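Local coordinates for protein ferulic acid esterase, AmCE1/Fae1A (Anaeromyces mucronatus, PDB 5CXX) that probably hydrolyses feruloyl esters to release ferulic acid, acting as a family CE1 esterase of the alpha/beta-hydrolase type, at residues Pro24-Ile29 / Asn43-Val48; Pro183-Gly188 / Gly198-Asp203; Asp222-Gln227 / Ala251-Asn256; Tyr32-Glu37 / Leu129-Met134. All coordinates share one frame; numbering follows the deposited sequence. Where two conformers were deposited one is given.

Contact 1 (Pro24-Ile29 / Asn43-Val48)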
loop_
_atom_site.group_PDB
_atom_site.type_symbol
_atom_site.label_atom_id
_atom_site.label_comp_id
_atom_site.label_asym_id
_atom_site.label_seq_id
_atom_site.Cartn_x
_atom_site.Cartn_y
_atom_site.Cartn_z
ATOM N N PRO A 24 -12.042 -11.819 8.462
ATOM C CA PRO A 24 -11.237 -11.402 9.606
ATOM C C PRO A 24 -11.722 -10.073 10.130
ATOM O O PRO A 24 -12.497 -9.384 9.462
ATOM C CB PRO A 24 -9.842 -11.200 9.057
ATOM C CG PRO A 24 -10.039 -11.056 7.595
ATOM C CD PRO A 24 -11.314 -11.732 7.184
ATOM N N THR A 25 -11.315 -9.780 11.347
ATOM C CA THR A 25 -11.671 -8.496 11.954
ATOM C C THR A 25 -10.419 -7.722 12.320
ATOM O O THR A 25 -9.342 -8.277 12.562
ATOM C CB THR A 25 -12.517 -8.685 13.219
ATOM O OG1 THR A 25 -11.736 -9.396 14.174
ATOM C CG2 THR A 25 -13.743 -9.508 12.931
ATOM N N ALA A 26 -10.545 -6.400 12.314
ATOM C CA ALA A 26 -9.437 -5.548 12.698
ATOM C C ALA A 26 -9.416 -5.332 14.206
ATOM O O ALA A 26 -10.467 -5.205 14.864
ATOM C CB ALA A 26 -9.587 -4.135 12.031
ATOM N N LYS A 27 -8.196 -5.300 14.746
ATOM C CA LYS A 27 -7.967 -4.923 16.139
ATOM C C LYS A 27 -7.046 -3.725 16.162
ATOM O O LYS A 27 -5.960 -3.772 15.533
ATOM C CB LYS A 27 -7.316 -6.063 16.905
ATOM C CG LYS A 27 -6.946 -5.716 18.340
ATOM C CD LYS A 27 -8.132 -5.714 19.271
ATOM C CE LYS A 27 -7.712 -5.338 20.708
ATOM N NZ LYS A 27 -6.967 -4.024 20.623
ATOM N N LYS A 28 -7.443 -2.663 16.876
ATOM C CA LYS A 28 -6.586 -1.487 16.913
ATOM C C LYS A 28 -5.543 -1.581 18.018
ATOM O O LYS A 28 -5.872 -1.834 19.214
ATOM C CB LYS A 28 -7.421 -0.209 17.086
ATOM C CG LYS A 28 -6.553 1.047 16.788
ATOM C CD LYS A 28 -7.408 2.343 16.727
ATOM C CE LYS A 28 -8.363 2.335 15.516
ATOM N NZ LYS A 28 -8.961 3.715 15.369
ATOM N N ILE A 29 -4.294 -1.488 17.586
ATOM C CA ILE A 29 -3.148 -1.617 18.451
ATOM C C ILE A 29 -2.522 -0.261 18.717
ATOM O O ILE A 29 -2.320 0.544 17.779
ATOM C CB ILE A 29 -2.087 -2.568 17.766
ATOM C CG1 ILE A 29 -2.700 -3.968 17.500
ATOM C CG2 ILE A 29 -0.764 -2.615 18.577
ATOM C CD1 ILE A 29 -3.373 -4.571 18.694
ATOM N N ASN A 43 -4.141 -0.727 12.764
ATOM C CA ASN A 43 -4.979 -1.920 12.836
ATOM C C ASN A 43 -4.188 -3.123 12.413
ATOM O O ASN A 43 -3.483 -3.116 11.386
ATOM C CB ASN A 43 -6.184 -1.790 11.933
ATOM C CG ASN A 43 -7.192 -0.804 12.500
ATOM O OD1 ASN A 43 -7.670 -0.980 13.620
ATOM N ND2 ASN A 43 -7.491 0.259 11.750
ATOM N N VAL A 44 -4.340 -4.176 13.197
ATOM C CA VAL A 44 -3.835 -5.482 12.810
ATOM C C VAL A 44 -5.023 -6.404 12.536
ATOM O O VAL A 44 -5.881 -6.591 13.402
ATOM C CB VAL A 44 -2.918 -6.067 13.901
ATOM C CG1 VAL A 44 -2.438 -7.492 13.518
ATOM C CG2 VAL A 44 -1.697 -5.149 14.080
ATOM N N ILE A 45 -5.008 -7.013 11.358
ATOM C CA ILE A 45 -6.091 -7.907 10.922
ATOM C C ILE A 45 -5.487 -9.310 10.757
ATOM O O ILE A 45 -4.796 -9.586 9.758
ATOM C CB ILE A 45 -6.693 -7.376 9.630
ATOM C CG1 ILE A 45 -7.245 -5.940 9.807
ATOM C CG2 ILE A 45 -7.771 -8.387 9.109
ATOM C CD1 ILE A 45 -7.267 -5.173 8.408
ATOM N N LEU A 46 -5.696 -10.152 11.757
ATOM C CA LEU A 46 -5.204 -11.535 11.694
ATOM C C LEU A 46 -6.106 -12.380 10.823
ATOM O O LEU A 46 -7.293 -12.142 10.774
ATOM C CB LEU A 46 -5.127 -12.112 13.104
ATOM C CG LEU A 46 -4.152 -11.334 14.009
ATOM C CD1 LEU A 46 -4.231 -11.849 15.462
ATOM C CD2 LEU A 46 -2.656 -11.284 13.480
ATOM N N PRO A 47 -5.538 -13.391 10.155
ATOM C CA PRO A 47 -6.354 -14.210 9.258
ATOM C C PRO A 47 -7.360 -15.038 10.068
ATOM O O PRO A 47 -7.166 -15.295 11.244
ATOM C CB PRO A 47 -5.324 -15.104 8.552
ATOM C CG PRO A 47 -4.228 -15.242 9.571
ATOM C CD PRO A 47 -4.128 -13.784 10.122
ATOM N N VAL A 48 -8.432 -15.428 9.406
ATOM C CA VAL A 48 -9.400 -16.320 10.020
ATOM C C VAL A 48 -8.669 -17.577 10.467
ATOM O O VAL A 48 -7.921 -18.153 9.667
ATOM C CB VAL A 48 -10.508 -16.662 9.014
ATOM C CG1 VAL A 48 -11.392 -17.775 9.544
ATOM C CG2 VAL A 48 -11.332 -15.398 8.713
HETATM O O HOH W 1 -9.391 -11.776 12.416
HETATM O O HOH W 2 -7.412 -9.540 14.092
#

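Contact 2 (Pro183-Gly188 / Gly198-Asp203). With FER (3-(4-hydroxy-3-methoxyphenyl)-2-propenoic acid), chain D.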
loop_
_atom_site.group_PDB
_atom_site.type_symbol
_atom_site.label_atom_id
_atom_site.label_comp_id
_atom_site.label_asym_id
_atom_site.label_seq_id
_atom_site.Cartn_x
_atom_site.Cartn_y
_atom_site.Cartn_z
ATOM N N PRO A 183 1.329 12.689 -6.860
ATOM C CA PRO A 183 2.539 13.321 -7.418
ATOM C C PRO A 183 3.640 13.461 -6.397
ATOM O O PRO A 183 3.397 13.488 -5.176
ATOM C CB PRO A 183 2.078 14.715 -7.846
ATOM C CG PRO A 183 0.783 14.982 -7.005
ATOM C CD PRO A 183 0.162 13.613 -6.846
ATOM N N GLY A 184 4.868 13.591 -6.912
ATOM C CA GLY A 184 6.009 14.024 -6.124
ATOM C C GLY A 184 7.011 12.957 -5.722
ATOM O O GLY A 184 7.996 13.284 -4.997
ATOM N N ILE A 185 6.823 11.712 -6.169
ATOM C CA ILE A 185 7.936 10.764 -5.947
ATOM C C ILE A 185 9.162 11.366 -6.654
ATOM O O ILE A 185 10.276 11.385 -6.119
ATOM C CB ILE A 185 7.672 9.378 -6.527
ATOM C CG1 ILE A 185 6.500 8.763 -5.750
ATOM C CG2 ILE A 185 8.947 8.476 -6.402
ATOM C CD1 ILE A 185 6.061 7.447 -6.404
ATOM N N THR A 186 8.923 11.810 -7.882
ATOM C CA THR A 186 9.948 12.434 -8.740
ATOM C C THR A 186 9.460 13.890 -9.013
ATOM O O THR A 186 8.337 14.257 -8.608
ATOM C CB THR A 186 10.081 11.636 -10.044
ATOM O OG1 THR A 186 8.761 11.401 -10.526
ATOM C CG2 THR A 186 10.745 10.247 -9.772
ATOM N N PRO A 187 10.273 14.742 -9.623
ATOM C CA PRO A 187 9.841 16.139 -9.767
ATOM C C PRO A 187 8.588 16.276 -10.597
ATOM O O PRO A 187 8.394 15.592 -11.632
ATOM C CB PRO A 187 11.026 16.808 -10.472
ATOM C CG PRO A 187 12.237 15.952 -10.092
ATOM C CD PRO A 187 11.657 14.556 -10.117
ATOM N N GLY A 188 7.763 17.254 -10.205
ATOM C CA GLY A 188 6.516 17.453 -10.950
ATOM C C GLY A 188 5.824 18.725 -10.493
ATOM O O GLY A 188 6.345 19.439 -9.657
ATOM N N GLY A 198 10.410 16.555 -5.734
ATOM C CA GLY A 198 10.691 15.147 -5.959
ATOM C C GLY A 198 11.503 14.580 -4.784
ATOM O O GLY A 198 12.490 15.200 -4.337
ATOM N N LEU A 199 11.113 13.400 -4.305
ATOM C CA LEU A 199 11.959 12.724 -3.357
ATOM C C LEU A 199 13.269 12.255 -3.955
ATOM O O LEU A 199 14.300 12.213 -3.277
ATOM C CB LEU A 199 11.198 11.528 -2.804
ATOM C CG LEU A 199 9.907 11.880 -2.018
ATOM C CD1 LEU A 199 9.062 10.635 -1.652
ATOM C CD2 LEU A 199 10.208 12.669 -0.754
ATOM N N ILE A 200 13.203 11.886 -5.235
ATOM C CA ILE A 200 14.342 11.362 -5.968
ATOM C C ILE A 200 14.244 11.910 -7.391
ATOM O O ILE A 200 13.167 12.360 -7.795
ATOM C CB ILE A 200 14.371 9.816 -5.999
ATOM C CG1 ILE A 200 13.042 9.267 -6.493
ATOM C CG2 ILE A 200 14.702 9.328 -4.539
ATOM C CD1 ILE A 200 12.975 7.713 -6.610
ATOM N N SER A 201 15.317 11.805 -8.170
ATOM C CA SER A 201 15.198 12.106 -9.582
ATOM C C SER A 201 14.506 10.943 -10.336
ATOM O O SER A 201 14.430 9.818 -9.852
ATOM C CB SER A 201 16.571 12.342 -10.189
ATOM O OG SER A 201 17.300 11.103 -10.205
ATOM N N GLU A 202 14.070 11.194 -11.563
ATOM C CA GLU A 202 13.511 10.116 -12.358
ATOM C C GLU A 202 14.512 8.955 -12.565
ATOM O O GLU A 202 14.151 7.809 -12.423
ATOM C CB GLU A 202 13.053 10.705 -13.706
ATOM C CG GLU A 202 11.842 11.645 -13.496
ATOM C CD GLU A 202 11.262 12.176 -14.797
ATOM O OE1 GLU A 202 11.935 12.038 -15.855
ATOM O OE2 GLU A 202 10.157 12.774 -14.775
ATOM N N ASP A 203 15.772 9.272 -12.886
ATOM C CA ASP A 203 16.771 8.200 -13.109
ATOM C C ASP A 203 17.016 7.378 -11.864
ATOM O O ASP A 203 17.456 6.218 -11.966
ATOM C CB ASP A 203 18.097 8.795 -13.621
ATOM C CG ASP A 203 18.047 9.080 -15.082
ATOM O OD1 ASP A 203 17.172 8.543 -15.802
ATOM O OD2 ASP A 203 18.897 9.859 -15.540
HETATM C C4 FER D . -0.899 16.552 -4.434
HETATM C C5 FER D . -2.239 16.185 -4.750
HETATM C C6 FER D . -2.814 15.124 -4.115
HETATM C C3 FER D . -0.175 15.749 -3.534
HETATM C C2 FER D . -0.742 14.696 -2.868
HETATM C C1 FER D . -2.051 14.364 -3.167
HETATM C C10 FER D . 1.864 15.227 -2.607
HETATM C C7 FER D . -2.671 13.231 -2.423
HETATM C C8 FER D . -3.992 12.997 -2.349
HETATM C C9 FER D . -4.472 11.789 -1.546
HETATM O O1 FER D . -3.676 11.015 -0.927
HETATM O O2 FER D . -5.712 11.584 -1.476
HETATM O O4 FER D . -0.222 17.588 -5.004
HETATM O O3 FER D . 1.106 16.178 -3.346
HETATM O O HOH W 3 8.425 15.839 -3.967
HETATM O O HOH W 4 8.565 13.121 -12.586
#

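Contact 3 (Asp222-Gln227 / Ala251-Asn256). With FER (3-(4-hydroxy-3-methoxyphenyl)-2-propenoic acid), chain D.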
loop_
_atom_site.group_PDB
_atom_site.type_symbol
_atom_site.label_atom_id
_atom_site.label_comp_id
_atom_site.label_asym_id
_atom_site.label_seq_id
_atom_site.Cartn_x
_atom_site.Cartn_y
_atom_site.Cartn_z
ATOM N N ASP A 222 -9.158 10.371 -12.830
ATOM C CA ASP A 222 -8.863 10.656 -11.425
ATOM C C ASP A 222 -8.587 12.168 -11.326
ATOM O O ASP A 222 -7.549 12.644 -11.796
ATOM C CB ASP A 222 -7.661 9.825 -10.931
ATOM C CG ASP A 222 -7.463 9.970 -9.439
ATOM O OD1 ASP A 222 -7.453 11.127 -8.947
ATOM O OD2 ASP A 222 -7.299 8.951 -8.749
ATOM N N SER A 223 -9.504 12.869 -10.652
ATOM C CA SER A 223 -9.479 14.328 -10.540
ATOM C C SER A 223 -8.454 14.810 -9.466
ATOM O O SER A 223 -8.183 16.048 -9.376
ATOM C CB SER A 223 -10.887 14.838 -10.166
ATOM O OG SER A 223 -11.248 14.268 -8.934
ATOM N N VAL A 224 -7.853 13.890 -8.714
ATOM C CA VAL A 224 -6.970 14.276 -7.607
ATOM C C VAL A 224 -5.501 14.049 -8.002
ATOM O O VAL A 224 -4.683 14.961 -7.764
ATOM C CB VAL A 224 -7.284 13.497 -6.348
ATOM C CG1 VAL A 224 -6.276 13.760 -5.164
ATOM C CG2 VAL A 224 -8.722 13.843 -5.905
ATOM N N VAL A 225 -5.192 12.882 -8.592
ATOM C CA VAL A 225 -3.790 12.650 -8.957
ATOM C C VAL A 225 -3.568 12.632 -10.482
ATOM O O VAL A 225 -2.442 12.519 -10.903
ATOM C CB VAL A 225 -3.216 11.330 -8.329
ATOM C CG1 VAL A 225 -3.337 11.373 -6.756
ATOM C CG2 VAL A 225 -3.894 10.034 -8.883
ATOM N N GLY A 226 -4.640 12.715 -11.275
ATOM C CA GLY A 226 -4.518 12.956 -12.715
ATOM C C GLY A 226 -3.643 11.949 -13.427
ATOM O O GLY A 226 -3.867 10.734 -13.312
ATOM N N GLN A 227 -2.609 12.493 -14.081
ATOM C CA GLN A 227 -1.722 11.677 -14.912
ATOM C C GLN A 227 -0.474 11.290 -14.163
ATOM O O GLN A 227 0.476 10.742 -14.802
ATOM C CB GLN A 227 -1.363 12.460 -16.163
ATOM C CG GLN A 227 -2.617 12.700 -17.010
ATOM C CD GLN A 227 -3.178 11.417 -17.569
ATOM O OE1 GLN A 227 -2.498 10.731 -18.324
ATOM N NE2 GLN A 227 -4.413 11.084 -17.210
ATOM N N ALA A 251 -13.126 5.427 -13.930
ATOM C CA ALA A 251 -12.978 5.625 -12.494
ATOM C C ALA A 251 -12.236 6.890 -12.112
ATOM O O ALA A 251 -11.428 7.437 -12.852
ATOM C CB ALA A 251 -12.290 4.418 -11.846
ATOM N N ASP A 252 -12.609 7.394 -10.939
ATOM C CA ASP A 252 -12.031 8.611 -10.382
ATOM C C ASP A 252 -11.199 8.190 -9.171
ATOM O O ASP A 252 -10.763 7.039 -9.068
ATOM C CB ASP A 252 -13.172 9.570 -10.007
ATOM C CG ASP A 252 -12.774 11.063 -9.962
ATOM O OD1 ASP A 252 -11.744 11.450 -9.352
ATOM O OD2 ASP A 252 -13.590 11.897 -10.451
ATOM N N HIS A 253 -10.971 9.126 -8.244
ATOM C CA HIS A 253 -10.220 8.871 -7.008
ATOM C C HIS A 253 -11.189 8.151 -6.040
ATOM O O HIS A 253 -11.809 8.770 -5.164
ATOM C CB HIS A 253 -9.701 10.202 -6.421
ATOM C CG HIS A 253 -8.336 10.120 -5.767
ATOM N ND1 HIS A 253 -7.212 9.596 -6.395
ATOM C CD2 HIS A 253 -7.932 10.502 -4.530
ATOM C CE1 HIS A 253 -6.184 9.670 -5.585
ATOM N NE2 HIS A 253 -6.597 10.221 -4.440
ATOM N N ASP A 254 -11.390 6.852 -6.266
ATOM C CA ASP A 254 -12.528 6.197 -5.621
ATOM C C ASP A 254 -12.293 4.706 -5.371
ATOM O O ASP A 254 -11.216 4.138 -5.699
ATOM C CB ASP A 254 -13.816 6.417 -6.492
ATOM C CG ASP A 254 -13.756 5.751 -7.882
ATOM O OD1 ASP A 254 -13.139 4.688 -8.079
ATOM O OD2 ASP A 254 -14.333 6.314 -8.869
ATOM N N TRP A 255 -13.330 4.078 -4.799
ATOM C CA TRP A 255 -13.159 2.697 -4.360
ATOM C C TRP A 255 -13.206 1.725 -5.537
ATOM O O TRP A 255 -12.789 0.571 -5.371
ATOM C CB TRP A 255 -14.250 2.352 -3.334
ATOM C CG TRP A 255 -13.878 2.854 -1.973
ATOM C CD1 TRP A 255 -14.453 3.915 -1.270
ATOM C CD2 TRP A 255 -12.909 2.268 -1.087
ATOM N NE1 TRP A 255 -13.857 4.050 -0.054
ATOM C CE2 TRP A 255 -12.921 3.050 0.102
ATOM C CE3 TRP A 255 -12.036 1.165 -1.180
ATOM C CZ2 TRP A 255 -12.108 2.759 1.195
ATOM C CZ3 TRP A 255 -11.201 0.885 -0.067
ATOM C CH2 TRP A 255 -11.265 1.685 1.093
ATOM N N ASN A 256 -13.724 2.159 -6.703
ATOM C CA ASN A 256 -13.555 1.309 -7.900
ATOM C C ASN A 256 -12.078 1.181 -8.270
ATOM O O ASN A 256 -11.629 0.053 -8.564
ATOM C CB ASN A 256 -14.414 1.849 -9.069
ATOM C CG ASN A 256 -15.926 1.618 -8.844
ATOM O OD1 ASN A 256 -16.310 0.630 -8.196
ATOM N ND2 ASN A 256 -16.794 2.520 -9.372
HETATM C C4 FER D . -0.899 16.552 -4.434
HETATM C C5 FER D . -2.239 16.185 -4.750
HETATM C C6 FER D . -2.814 15.124 -4.115
HETATM C C3 FER D . -0.175 15.749 -3.534
HETATM C C2 FER D . -0.742 14.696 -2.868
HETATM C C1 FER D . -2.051 14.364 -3.167
HETATM C C10 FER D . 1.864 15.227 -2.607
HETATM C C7 FER D . -2.671 13.231 -2.423
HETATM C C8 FER D . -3.992 12.997 -2.349
HETATM C C9 FER D . -4.472 11.789 -1.546
HETATM O O1 FER D . -3.676 11.015 -0.927
HETATM O O2 FER D . -5.712 11.584 -1.476
HETATM O O4 FER D . -0.222 17.588 -5.004
HETATM O O3 FER D . 1.106 16.178 -3.346
HETATM O O HOH W 5 -8.033 6.484 -9.541
#

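Contact 4 (Tyr32-Glu37 / Leu129-Met134). With SO4 (sulfate ion), chain E.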
loop_
_atom_site.group_PDB
_atom_site.type_symbol
_atom_site.label_atom_id
_atom_site.label_comp_id
_atom_site.label_asym_id
_atom_site.label_seq_id
_atom_site.Cartn_x
_atom_site.Cartn_y
_atom_site.Cartn_z
ATOM N N TYR A 32 4.350 2.360 21.017
ATOM C CA TYR A 32 5.168 3.578 21.089
ATOM C C TYR A 32 6.162 3.634 19.925
ATOM O O TYR A 32 6.842 2.652 19.699
ATOM C CB TYR A 32 5.942 3.658 22.445
ATOM C CG TYR A 32 6.682 4.970 22.602
ATOM C CD1 TYR A 32 6.032 6.122 23.058
ATOM C CD2 TYR A 32 8.014 5.099 22.196
ATOM C CE1 TYR A 32 6.688 7.333 23.099
ATOM C CE2 TYR A 32 8.677 6.261 22.233
ATOM C CZ TYR A 32 8.004 7.444 22.706
ATOM O OH TYR A 32 8.676 8.636 22.775
ATOM N N SER A 33 6.271 4.801 19.302
ATOM C CA SER A 33 7.231 4.998 18.180
ATOM C C SER A 33 8.371 5.931 18.596
ATOM O O SER A 33 8.163 7.110 18.889
ATOM C CB SER A 33 6.495 5.632 16.995
ATOM O OG SER A 33 7.502 6.109 16.059
ATOM N N LYS A 34 9.592 5.382 18.566
ATOM C CA LYS A 34 10.760 6.240 18.731
ATOM C C LYS A 34 10.974 7.222 17.548
ATOM O O LYS A 34 11.802 8.129 17.683
ATOM C CB LYS A 34 12.039 5.412 18.944
ATOM C CG LYS A 34 12.361 4.534 17.760
ATOM C CD LYS A 34 13.574 3.610 18.122
ATOM C CE LYS A 34 13.882 2.705 16.917
ATOM N NZ LYS A 34 14.894 1.676 17.355
ATOM N N VAL A 35 10.303 6.980 16.419
ATOM C CA VAL A 35 10.462 7.842 15.252
ATOM C C VAL A 35 9.645 9.129 15.438
ATOM O O VAL A 35 10.180 10.242 15.277
ATOM C CB VAL A 35 10.058 7.074 13.990
ATOM C CG1 VAL A 35 9.886 8.036 12.828
ATOM C CG2 VAL A 35 11.101 6.005 13.653
ATOM N N THR A 36 8.392 8.972 15.811
ATOM C CA THR A 36 7.547 10.177 16.113
ATOM C C THR A 36 7.680 10.651 17.557
ATOM O O THR A 36 7.261 11.757 17.916
ATOM C CB THR A 36 6.054 9.898 15.858
ATOM O OG1 THR A 36 5.628 8.826 16.720
ATOM C CG2 THR A 36 5.834 9.451 14.369
ATOM N N GLU A 37 8.290 9.832 18.390
ATOM C CA GLU A 37 8.365 10.032 19.862
ATOM C C GLU A 37 6.976 10.177 20.471
ATOM O O GLU A 37 6.792 10.905 21.442
ATOM C CB GLU A 37 9.276 11.212 20.234
ATOM C CG GLU A 37 10.687 10.986 19.639
ATOM C CD GLU A 37 11.716 12.009 20.080
ATOM O OE1 GLU A 37 11.549 12.685 21.112
ATOM O OE2 GLU A 37 12.721 12.196 19.344
ATOM N N LEU A 129 7.967 2.632 9.421
ATOM C CA LEU A 129 7.707 1.239 9.020
ATOM C C LEU A 129 8.922 0.350 9.398
ATOM O O LEU A 129 8.772 -0.719 9.993
ATOM C CB LEU A 129 7.389 1.204 7.510
ATOM C CG LEU A 129 7.194 -0.259 7.007
ATOM C CD1 LEU A 129 5.910 -0.871 7.559
ATOM C CD2 LEU A 129 7.159 -0.244 5.440
ATOM N N ILE A 130 10.126 0.793 8.992
ATOM C CA ILE A 130 11.307 -0.100 9.080
ATOM C C ILE A 130 11.850 -0.181 10.496
ATOM O O ILE A 130 12.242 -1.271 10.954
ATOM C CB ILE A 130 12.380 0.394 8.062
ATOM C CG1 ILE A 130 11.815 0.146 6.657
ATOM C CG2 ILE A 130 13.714 -0.290 8.305
ATOM C CD1 ILE A 130 12.688 0.828 5.538
ATOM N N GLU A 131 11.825 0.962 11.215
ATOM C CA GLU A 131 12.423 1.012 12.552
ATOM C C GLU A 131 11.453 0.624 13.672
ATOM O O GLU A 131 11.912 0.250 14.752
ATOM C CB GLU A 131 12.951 2.429 12.881
ATOM C CG GLU A 131 14.035 2.857 11.884
ATOM C CD GLU A 131 14.502 4.270 12.172
ATOM O OE1 GLU A 131 14.348 4.765 13.305
ATOM O OE2 GLU A 131 15.004 4.912 11.258
ATOM N N VAL A 132 10.146 0.778 13.433
ATOM C CA VAL A 132 9.178 0.605 14.546
ATOM C C VAL A 132 8.138 -0.460 14.228
ATOM O O VAL A 132 7.989 -1.403 15.033
ATOM C CB VAL A 132 8.445 1.901 14.901
ATOM C CG1 VAL A 132 7.585 1.674 16.168
ATOM C CG2 VAL A 132 9.467 2.950 15.227
ATOM N N ILE A 133 7.420 -0.322 13.119
ATOM C CA ILE A 133 6.297 -1.229 12.890
ATOM C C ILE A 133 6.736 -2.655 12.536
ATOM O O ILE A 133 6.221 -3.643 13.113
ATOM C CB ILE A 133 5.398 -0.695 11.804
ATOM C CG1 ILE A 133 4.613 0.545 12.351
ATOM C CG2 ILE A 133 4.302 -1.729 11.391
ATOM C CD1 ILE A 133 3.796 1.236 11.232
ATOM N N MET A 134 7.694 -2.791 11.657
ATOM C CA MET A 134 8.142 -4.129 11.294
ATOM C C MET A 134 8.717 -4.887 12.482
ATOM O O MET A 134 8.365 -6.057 12.716
ATOM C CB MET A 134 9.152 -4.077 10.133
ATOM C CG MET A 134 8.446 -3.874 8.867
ATOM S SD MET A 134 9.643 -3.634 7.546
ATOM C CE MET A 134 9.923 -5.331 7.120
HETATM S S SO4 E . 5.216 -0.979 23.011
HETATM O O1 SO4 E . 6.164 -1.396 21.934
HETATM O O2 SO4 E . 4.696 0.333 22.754
HETATM O O3 SO4 E . 6.003 -0.949 24.238
HETATM O O4 SO4 E . 4.057 -1.887 23.208
HETATM O O HOH W 6 14.423 -0.400 15.428
#

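Contact 1 (Pro24-Ile29 / Asn43-Val48)
Lys27 and Val44 face each other as an antiparallel hydrogen-bonded pair. Lys27 N donates to Val44 O at 3.0 Å, and Val44 N donates back to Lys27 O at 2.9 Å. Asn43 CA adds a weaker CA-H...O contact to Lys27 O. Toward Pro24 two waters bridge the segments. One accepts from Thr25 N and donates to Leu46 O. The other donates to Thr25 O and accepts from Leu46 N.

Apolar contacts lie on both sheet faces. Pro24 CB presses against Ile45 CG2 at 3.5 Å, a tight fit. Ile45 CG1 is anti to the carbonyl carbon (chi1 -59°) and meets Ala26 CB at 3.7 Å. Val48 CG2 approaches Pro24 CD at 4.0 Å, the two side chains set roughly perpendicular. On the face of Lys27 and Val44, Ile29 CG1 touches Val44 CG2 at 3.8 Å.

The amide oxygen of Asn43 lies against the carbon chain of Lys28, with OD1 3.6 Å from Lys28 CB. Their nitrogens turn to other partners: Asn43 ND2 bonds Asp70, and Lys28 NZ forms salt bridges with Glu69 and Asp70.

Helix 77-87 packs on Pro24 and Ile45, and helix 125-140 on Ile29 and Val44. This is the beta hairpin of strands 26-33 and 38-45, at the antiparallel edge of an alpha/beta-hydrolase sheet.

Contact 2 (Pro183-Gly188 / Gly198-Asp203)
The backbones of Gly184-Ile185 and Leu199-Ile200 are joined by hydrogen bonds, Leu199 N to Gly184 O at 3.2 Å and Ile200 N to Ile185 O at 3.1 Å. Leu199 N also bonds Ile185 O weakly. Gly198 CA lies 3.5 Å from Thr186 C. A water links Gly184 O to Gly198 N.

Ile185 and Ile200 run alongside each other in the same direction, with Ile185 CG2, anti to the backbone N, 4.1 Å from Ile200 CD1. Thr186 CB packs on Glu202 CG at 3.9 Å. A second water accepts from Thr186 OG1 and donates to Pro187 O and Glu202 OE2. Pro183 CG touches O4 of the bound ferulic acid at 3.4 Å. An alanine here would lack CG and CD and would probably open a gap beside the phenolic end of the ligand.

The two segments flank the small hairpin of strands 188-190 and 194-196. Helix 157-168 packs on Ile185, Leu199 and Ile200, and helix 228-238 on Thr186 and Glu202.

Contact 3 (Asp222-Gln227 / Ala251-Asn256)
Asp252 grips Ser223 through a single oxygen. Its OD1 takes Ser223 OG at 2.9 Å on the syn lone pair and Ser223 N at 3.0 Å from above the carboxylate plane. The anti lone pair of OD1 receives His253 N, so three bonds fix it.

His253 ND1 donates to Asp222 OD2 in a nearly straight bond (167°). The modelled length of 2.4 Å is very short and doubtful; the histidine was deposited in two conformers. Asp222 CG lies anti to the backbone N (chi1 -172°), where the carboxylate can meet the ring, their planes 71° apart. Asp222 OD1 is held by Val224 N at 2.8 Å and Val225 N at 2.9 Å, an Asx motif. Val224 CB makes a CH-pi contact over the centre of one ring face, 3.5 Å above the plane. O2 of ferulic acid lies at the ring edge, weakly bonded to His253 NE2 at 3.4 Å.

Asp254 OD2 accepts Asp252 N at 2.9 Å. Asp254, N-cap of helix 255-266, also bonds Ala257 N.

His253 NE2 bonds Ser156 OG, in a GxSxG sequence that fits a nucleophile elbow. This is consistent with a Ser-His-Asp catalytic triad, with the product carboxylate beside its histidine.

Contact 4 (Tyr32-Glu37 / Leu129-Met134)
The ST motif headed by Ser33, where strand 26-33 runs into the hairpin turn, packs against Val132 and Glu131 of helix 125-140. Ser33 OG accepts Thr36 N at 3.0 Å, nearly straight (172°), and Val35 N at 3.0 Å with a more bent bond. The hydroxyl also bonds Glu128 of the helix. An alanine here would probably leave the N-H groups of Val35 and Thr36 and the Glu128 carboxylate without their mate, and free the turn to shift.

Val132 meets the turn with both methyls. CG1, anti to the backbone N (chi1 -173°), lies 3.7 Å from Tyr32 O. CG2 lies 3.8 Å from Ser33 OG, and its apolar partner is Val35 CG2, also at 3.8 Å. Val35 CG2 also meets Glu131 OE1 at 3.5 Å.

Lys34 is extended beyond CG and passes Glu131 roughly perpendicular to it. Its CE lies 3.8 Å from Glu131 O. A water accepts from Lys34 NZ and donates to Glu131 O, bridging the two. The lysine and glutamate charges are near but not in contact.

The helix has a wider pi-type turn here, with Met134 N bonded to Leu129 O at 2.9 Å. Tyr32 N binds a sulfate, probably from the crystallisation liquor. The contact seats the turn of a beta hairpin, closed by an ST motif, on a helix that packs against the sheet.

How the contacts relate
From the N terminus, contact 1 opens at residues 24-29 and contact 4 at 32-37. Contact 1 closes at 43-48 as a hairpin, before contact 4 closes a much longer loop at 129-134. The two therefore cross in the chain. Both use strand 26-33, so the hairpin edge of the main sheet is tied to helix 125-140. Contact 2 then closes a short loop around the small two-stranded sheet. Contact 3 follows in series and closes the loop that holds helix 228-238 and strand 244-248. Contacts 2 and 3 meet where Pro183 packs on Val225, and both touch ferulic acid. Contacts 1 and 2 lie on opposite sides of the chain's centre, their centres 34 Å apart.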